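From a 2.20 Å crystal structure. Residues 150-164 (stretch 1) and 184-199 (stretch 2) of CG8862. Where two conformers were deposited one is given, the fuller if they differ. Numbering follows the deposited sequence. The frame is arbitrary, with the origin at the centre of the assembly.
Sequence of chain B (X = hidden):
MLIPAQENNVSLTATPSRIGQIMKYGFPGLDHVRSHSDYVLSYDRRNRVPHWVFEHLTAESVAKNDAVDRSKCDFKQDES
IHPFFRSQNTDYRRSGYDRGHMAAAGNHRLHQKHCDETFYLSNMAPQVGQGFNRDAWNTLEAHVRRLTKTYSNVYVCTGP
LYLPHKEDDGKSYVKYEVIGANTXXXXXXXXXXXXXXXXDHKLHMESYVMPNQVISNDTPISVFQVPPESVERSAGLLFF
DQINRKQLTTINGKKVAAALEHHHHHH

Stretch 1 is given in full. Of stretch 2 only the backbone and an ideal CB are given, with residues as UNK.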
# COMPACT_ATOMS: atom_id res chain seq x y z
N THR B 150 -14.11 1.58 33.28
CA THR B 150 -15.52 1.65 32.87
C THR B 150 -15.98 0.29 32.34
O THR B 150 -17.09 -0.17 32.64
CB THR B 150 -15.73 2.72 31.77
OG1 THR B 150 -15.20 3.98 32.21
CG2 THR B 150 -17.22 2.89 31.46
N TYR B 151 -15.12 -0.34 31.55
CA TYR B 151 -15.40 -1.64 30.95
C TYR B 151 -14.40 -2.68 31.45
O TYR B 151 -13.19 -2.48 31.34
CB TYR B 151 -15.31 -1.57 29.43
CG TYR B 151 -16.09 -0.44 28.80
CD1 TYR B 151 -17.49 -0.42 28.83
CD2 TYR B 151 -15.43 0.58 28.13
CE1 TYR B 151 -18.19 0.62 28.22
CE2 TYR B 151 -16.12 1.60 27.52
CZ TYR B 151 -17.49 1.63 27.56
OH TYR B 151 -18.13 2.69 26.94
N SER B 152 -14.91 -3.79 31.94
CA SER B 152 -14.09 -4.87 32.48
C SER B 152 -13.08 -5.41 31.46
O SER B 152 -11.99 -5.87 31.82
CB SER B 152 -14.98 -6.01 32.96
OG SER B 152 -15.61 -5.69 34.18
N ASN B 153 -13.47 -5.37 30.19
CA ASN B 153 -12.65 -5.86 29.11
C ASN B 153 -12.67 -4.86 27.98
O ASN B 153 -13.74 -4.42 27.55
CB ASN B 153 -13.14 -7.23 28.63
CG ASN B 153 -13.03 -8.31 29.72
OD1 ASN B 153 -11.98 -8.92 29.87
ND2 ASN B 153 -14.12 -8.52 30.47
N VAL B 154 -11.48 -4.47 27.53
CA VAL B 154 -11.35 -3.49 26.45
C VAL B 154 -10.55 -4.10 25.31
O VAL B 154 -9.40 -4.51 25.51
CB VAL B 154 -10.65 -2.19 26.95
CG1 VAL B 154 -10.32 -1.26 25.79
CG2 VAL B 154 -11.52 -1.48 28.00
N TYR B 155 -11.15 -4.20 24.12
CA TYR B 155 -10.45 -4.77 22.97
C TYR B 155 -10.08 -3.65 22.02
O TYR B 155 -10.90 -2.76 21.75
CB TYR B 155 -11.31 -5.82 22.26
CG TYR B 155 -11.65 -7.02 23.10
CD1 TYR B 155 -10.96 -8.23 22.95
CD2 TYR B 155 -12.67 -6.96 24.04
CE1 TYR B 155 -11.28 -9.34 23.73
CE2 TYR B 155 -12.99 -8.06 24.82
CZ TYR B 155 -12.30 -9.24 24.66
OH TYR B 155 -12.64 -10.32 25.44
N VAL B 156 -8.85 -3.66 21.53
CA VAL B 156 -8.37 -2.55 20.72
C VAL B 156 -7.46 -2.99 19.57
O VAL B 156 -6.54 -3.79 19.75
CB VAL B 156 -7.72 -1.41 21.61
CG1 VAL B 156 -6.68 -1.98 22.57
CG2 VAL B 156 -7.13 -0.29 20.74
N CYS B 157 -7.77 -2.45 18.40
CA CYS B 157 -6.96 -2.60 17.21
C CYS B 157 -6.35 -1.26 16.83
O CYS B 157 -7.05 -0.25 16.73
CB CYS B 157 -7.82 -3.10 16.04
SG CYS B 157 -6.86 -3.46 14.54
N THR B 158 -5.03 -1.27 16.65
CA THR B 158 -4.24 -0.08 16.39
C THR B 158 -3.47 -0.32 15.10
O THR B 158 -2.97 -1.42 14.89
CB THR B 158 -3.21 0.13 17.54
OG1 THR B 158 -3.89 0.26 18.80
CG2 THR B 158 -2.35 1.37 17.29
N GLY B 159 -3.38 0.68 14.22
CA GLY B 159 -2.63 0.51 12.97
C GLY B 159 -2.42 1.80 12.18
O GLY B 159 -2.97 2.83 12.52
N PRO B 160 -1.58 1.74 11.13
CA PRO B 160 -1.28 2.85 10.25
C PRO B 160 -2.27 3.02 9.10
O PRO B 160 -2.96 2.06 8.70
CB PRO B 160 0.09 2.47 9.69
CG PRO B 160 0.07 0.98 9.65
CD PRO B 160 -0.77 0.54 10.82
N LEU B 161 -2.34 4.25 8.61
CA LEU B 161 -3.09 4.60 7.40
C LEU B 161 -2.19 5.45 6.51
O LEU B 161 -1.25 6.08 6.99
CB LEU B 161 -4.35 5.43 7.73
CG LEU B 161 -5.44 4.78 8.58
CD1 LEU B 161 -6.44 5.83 9.09
CD2 LEU B 161 -6.12 3.68 7.80
N TYR B 162 -2.51 5.46 5.22
CA TYR B 162 -1.76 6.19 4.22
C TYR B 162 -2.81 6.86 3.35
O TYR B 162 -3.24 6.30 2.33
CB TYR B 162 -0.86 5.24 3.42
CG TYR B 162 -0.06 4.25 4.27
CD1 TYR B 162 1.26 4.54 4.64
CD2 TYR B 162 -0.61 3.04 4.70
CE1 TYR B 162 1.98 3.65 5.42
CE2 TYR B 162 0.10 2.15 5.47
CZ TYR B 162 1.39 2.47 5.84
OH TYR B 162 2.11 1.59 6.61
N LEU B 163 -3.25 8.05 3.77
CA LEU B 163 -4.45 8.70 3.22
C LEU B 163 -4.11 9.68 2.11
O LEU B 163 -3.09 10.35 2.18
CB LEU B 163 -5.25 9.42 4.32
CG LEU B 163 -5.72 8.62 5.54
CD1 LEU B 163 -6.67 9.46 6.41
CD2 LEU B 163 -6.39 7.35 5.10
N PRO B 164 -4.95 9.72 1.06
CA PRO B 164 -4.77 10.60 -0.10
C PRO B 164 -4.98 12.06 0.20
O PRO B 164 -5.63 12.39 1.18
CB PRO B 164 -5.86 10.14 -1.07
CG PRO B 164 -6.92 9.53 -0.17
CD PRO B 164 -6.13 8.84 0.90
N UNK B 184 11.56 2.15 5.41
CA UNK B 184 10.46 2.01 6.36
C UNK B 184 9.44 3.13 6.09
O UNK B 184 9.80 4.31 6.08
CB UNK B 184 10.97 2.06 7.80
N UNK B 185 8.18 2.76 5.84
CA UNK B 185 7.14 3.73 5.52
C UNK B 185 6.77 4.61 6.71
O UNK B 185 6.68 4.13 7.85
CB UNK B 185 5.89 3.00 5.01
N UNK B 186 6.57 5.90 6.45
CA UNK B 186 6.07 6.84 7.44
C UNK B 186 4.58 7.07 7.18
O UNK B 186 4.19 7.78 6.24
CB UNK B 186 6.85 8.16 7.39
N UNK B 187 3.73 6.44 7.99
CA UNK B 187 2.28 6.56 7.81
C UNK B 187 1.78 8.00 7.94
O UNK B 187 2.37 8.80 8.68
CB UNK B 187 1.56 5.68 8.83
N UNK B 188 0.71 8.33 7.22
CA UNK B 188 0.15 9.69 7.25
C UNK B 188 -0.67 9.87 8.54
O UNK B 188 -0.79 10.97 9.06
CB UNK B 188 -0.72 9.95 6.02
N UNK B 189 -1.25 8.77 9.03
CA UNK B 189 -2.21 8.78 10.15
C UNK B 189 -2.14 7.43 10.86
O UNK B 189 -1.61 6.47 10.32
CB UNK B 189 -3.63 9.06 9.66
N UNK B 190 -2.69 7.37 12.07
CA UNK B 190 -2.88 6.11 12.79
C UNK B 190 -4.30 6.04 13.34
O UNK B 190 -4.92 7.06 13.56
CB UNK B 190 -1.86 5.97 13.92
N UNK B 191 -4.83 4.85 13.57
CA UNK B 191 -6.17 4.70 14.15
C UNK B 191 -6.12 3.82 15.38
O UNK B 191 -5.19 3.04 15.54
CB UNK B 191 -7.14 4.12 13.13
N UNK B 192 -7.14 3.94 16.22
CA UNK B 192 -7.47 2.93 17.22
C UNK B 192 -8.96 2.68 17.11
O UNK B 192 -9.75 3.62 17.13
CB UNK B 192 -7.07 3.37 18.63
N UNK B 193 -9.34 1.42 16.99
CA UNK B 193 -10.74 1.04 16.98
C UNK B 193 -10.94 0.12 18.17
O UNK B 193 -10.24 -0.88 18.31
CB UNK B 193 -11.15 0.37 15.67
N UNK B 194 -11.90 0.48 19.03
CA UNK B 194 -11.99 -0.02 20.40
C UNK B 194 -13.41 -0.52 20.74
O UNK B 194 -14.40 0.14 20.41
CB UNK B 194 -11.57 1.08 21.38
N UNK B 195 -13.52 -1.67 21.40
CA UNK B 195 -14.81 -2.13 21.90
C UNK B 195 -14.68 -2.45 23.38
O UNK B 195 -13.83 -3.25 23.77
CB UNK B 195 -15.30 -3.35 21.12
N UNK B 196 -15.52 -1.81 24.20
CA UNK B 196 -15.60 -2.13 25.62
C UNK B 196 -16.84 -2.94 25.92
O UNK B 196 -17.91 -2.71 25.34
CB UNK B 196 -15.59 -0.85 26.46
N UNK B 197 -16.70 -3.91 26.81
CA UNK B 197 -17.81 -4.73 27.29
C UNK B 197 -18.20 -4.25 28.68
O UNK B 197 -17.38 -4.32 29.59
CB UNK B 197 -17.44 -6.21 27.31
N UNK B 198 -19.43 -3.77 28.84
CA UNK B 198 -19.91 -3.31 30.14
C UNK B 198 -20.29 -4.50 31.02
O UNK B 198 -20.17 -5.65 30.59
CB UNK B 198 -21.11 -2.37 29.97
N UNK B 199 -20.75 -4.20 32.24
CA UNK B 199 -21.15 -5.21 33.22
C UNK B 199 -22.32 -6.04 32.69
O UNK B 199 -22.24 -7.28 32.67
CB UNK B 199 -21.53 -4.55 34.55

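Strand 189-197 runs antiparallel to strand 153-161 (153° between N-to-C directions, axes 4.5 Å apart at closest); being extended, it sends successive CBs to alternate faces.

At 184, 186 and 199 the ideal CB has no stretch 1 atom within 5.5 Å; these positions are unconstrained from here and prove to be Val184, Val186 and Ala199. The CB at 185 lies 4.0 Å from Tyr162 CE1, which suits a small apolar group: Ala185.

At 187 the ideal CB points sideways, 3.6 Å from Pro160 CB and 4.0 Å from Tyr162 CE1, so a compact apolar residue suits, and phi -61° also admits proline. Pro187 places CG 3.6 Å from Pro160 CB and 4.0 Å from Tyr162 CE1.

At 188 the CB points toward stretch 1, 3.9 Å from Leu163 N, a backbone donor; Ser, Thr, Asn or Asp could accept. Thr188, chi1 p, takes the bond from Leu163 N to OG1 at 2.9 Å.

The CB at 189 is 4.5 Å from Leu163 CD1, so a flat or apolar group fits. His189 lays its ring face under Leu163 CD1, 3.6 Å from the ring centroid, while ND1 and Thr188 OG1 share a 2.6 Å hydrogen bond.

At 190 the ideal CB is 3.6 Å from Gly159 O and 4.9 Å from Pro160 CA, on the face carrying the Pro160 ring; an apolar or aromatic residue suits. Phe190 brings CE1 to 4.0 Å from Pro160 CB.

Opposite 191, Gly159 leaves a gap with Cys157 and Leu161 flanking it on the same face, room for a large flat side chain. Tyr191, chi1 p, swings its ring across the glycine: Gly159 CA sits 3.9 Å from the ring centroid, over the face, and Leu161 CG is 3.7 Å from Tyr191 CD2. An ideal CB on Gly159 would lie 2.3 Å from Tyr191 OH, a clash. A water links Tyr191 OH (3.0 Å) to Pro160 O (2.7 Å).

At 192 the CB is 4.5 Å from Thr158 OG1; a polar or long side chain could use it. Lys192 donates from NZ to Thr158 OG1 at 2.8 Å.

The CBs at 193 and 195 share the face of Cys157 and Tyr155; beta-branched residues are natural: Val193 and Val195.

Position 194 faces Val154 and Val156, inviting an aliphatic. Ile194 CG2 lies 3.8 Å from Val154 CG1, and Ile194 CG1 3.8 Å from Val156 CG2.

At 196 the ideal CB falls 2.2 Å from Tyr151 CD2, leaving glycine. Gly196 CA packs on the face, 3.9 Å from the centroid of the Tyr151 ring.

At 197 the ideal CB, on the face of Asn153 and Tyr155, is 4.1 Å from Asn153 O and 5.4 Å from Tyr155 CE2; several long chains would do. Glu197 OE2 reaches 3.3 Å from Tyr155 CE2. At 198 the sideways CB is 4.3 Å from Tyr151 CD1, beside the ring, so a small residue, polar or not, suits: Ser198 OG is 3.3 Å from Tyr151 CE1, at the ring edge.

Stretch 2, residues 184-199: VAVPTHFYKVIVGESA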
# COMPACT_ATOMS: atom_id res chain seq x y z
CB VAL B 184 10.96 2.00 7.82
CG1 VAL B 184 9.79 1.82 8.83
CG2 VAL B 184 11.97 0.89 8.00
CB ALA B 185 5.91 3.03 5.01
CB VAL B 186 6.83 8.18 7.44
CG1 VAL B 186 6.26 9.10 8.55
CG2 VAL B 186 8.37 7.97 7.63
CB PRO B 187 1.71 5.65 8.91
CG PRO B 187 2.85 4.65 9.19
CD PRO B 187 4.07 5.53 9.10
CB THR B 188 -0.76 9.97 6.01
OG1 THR B 188 -1.95 9.16 6.08
CG2 THR B 188 -0.01 9.67 4.73
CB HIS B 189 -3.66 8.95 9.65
CG HIS B 189 -3.95 10.26 8.97
ND1 HIS B 189 -3.53 10.54 7.69
CD2 HIS B 189 -4.70 11.32 9.36
CE1 HIS B 189 -3.96 11.74 7.33
NE2 HIS B 189 -4.67 12.24 8.33
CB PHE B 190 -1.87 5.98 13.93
CG PHE B 190 -0.44 5.91 13.47
CD1 PHE B 190 0.14 4.68 13.16
CD2 PHE B 190 0.34 7.06 13.38
CE1 PHE B 190 1.46 4.61 12.73
CE2 PHE B 190 1.67 7.00 12.96
CZ PHE B 190 2.23 5.77 12.63
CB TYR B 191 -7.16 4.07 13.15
CG TYR B 191 -6.74 2.69 12.69
CD1 TYR B 191 -6.93 1.56 13.49
CD2 TYR B 191 -6.13 2.53 11.46
CE1 TYR B 191 -6.50 0.31 13.08
CE2 TYR B 191 -5.72 1.29 11.02
CZ TYR B 191 -5.90 0.20 11.83
OH TYR B 191 -5.47 -1.01 11.38
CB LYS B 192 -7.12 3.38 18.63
CG LYS B 192 -5.63 3.30 18.95
CD LYS B 192 -5.39 3.59 20.43
CE LYS B 192 -3.89 3.62 20.79
NZ LYS B 192 -3.26 2.28 20.70
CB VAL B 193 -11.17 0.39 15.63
CG1 VAL B 193 -12.66 -0.01 15.68
CG2 VAL B 193 -10.94 1.36 14.46
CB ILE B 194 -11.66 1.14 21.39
CG1 ILE B 194 -10.32 1.81 21.05
CG2 ILE B 194 -11.70 0.67 22.84
CD1 ILE B 194 -10.33 3.33 21.27
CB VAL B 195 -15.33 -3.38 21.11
CG1 VAL B 195 -16.44 -4.12 21.88
CG2 VAL B 195 -15.82 -2.97 19.73
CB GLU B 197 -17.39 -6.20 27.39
CG GLU B 197 -16.91 -6.83 26.09
CD GLU B 197 -16.44 -8.26 26.29
OE1 GLU B 197 -16.37 -8.72 27.44
OE2 GLU B 197 -16.12 -8.92 25.28
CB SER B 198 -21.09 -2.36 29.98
OG SER B 198 -20.68 -1.16 29.35
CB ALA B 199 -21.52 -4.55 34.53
O HOH W 1 -3.70 -0.48 8.96
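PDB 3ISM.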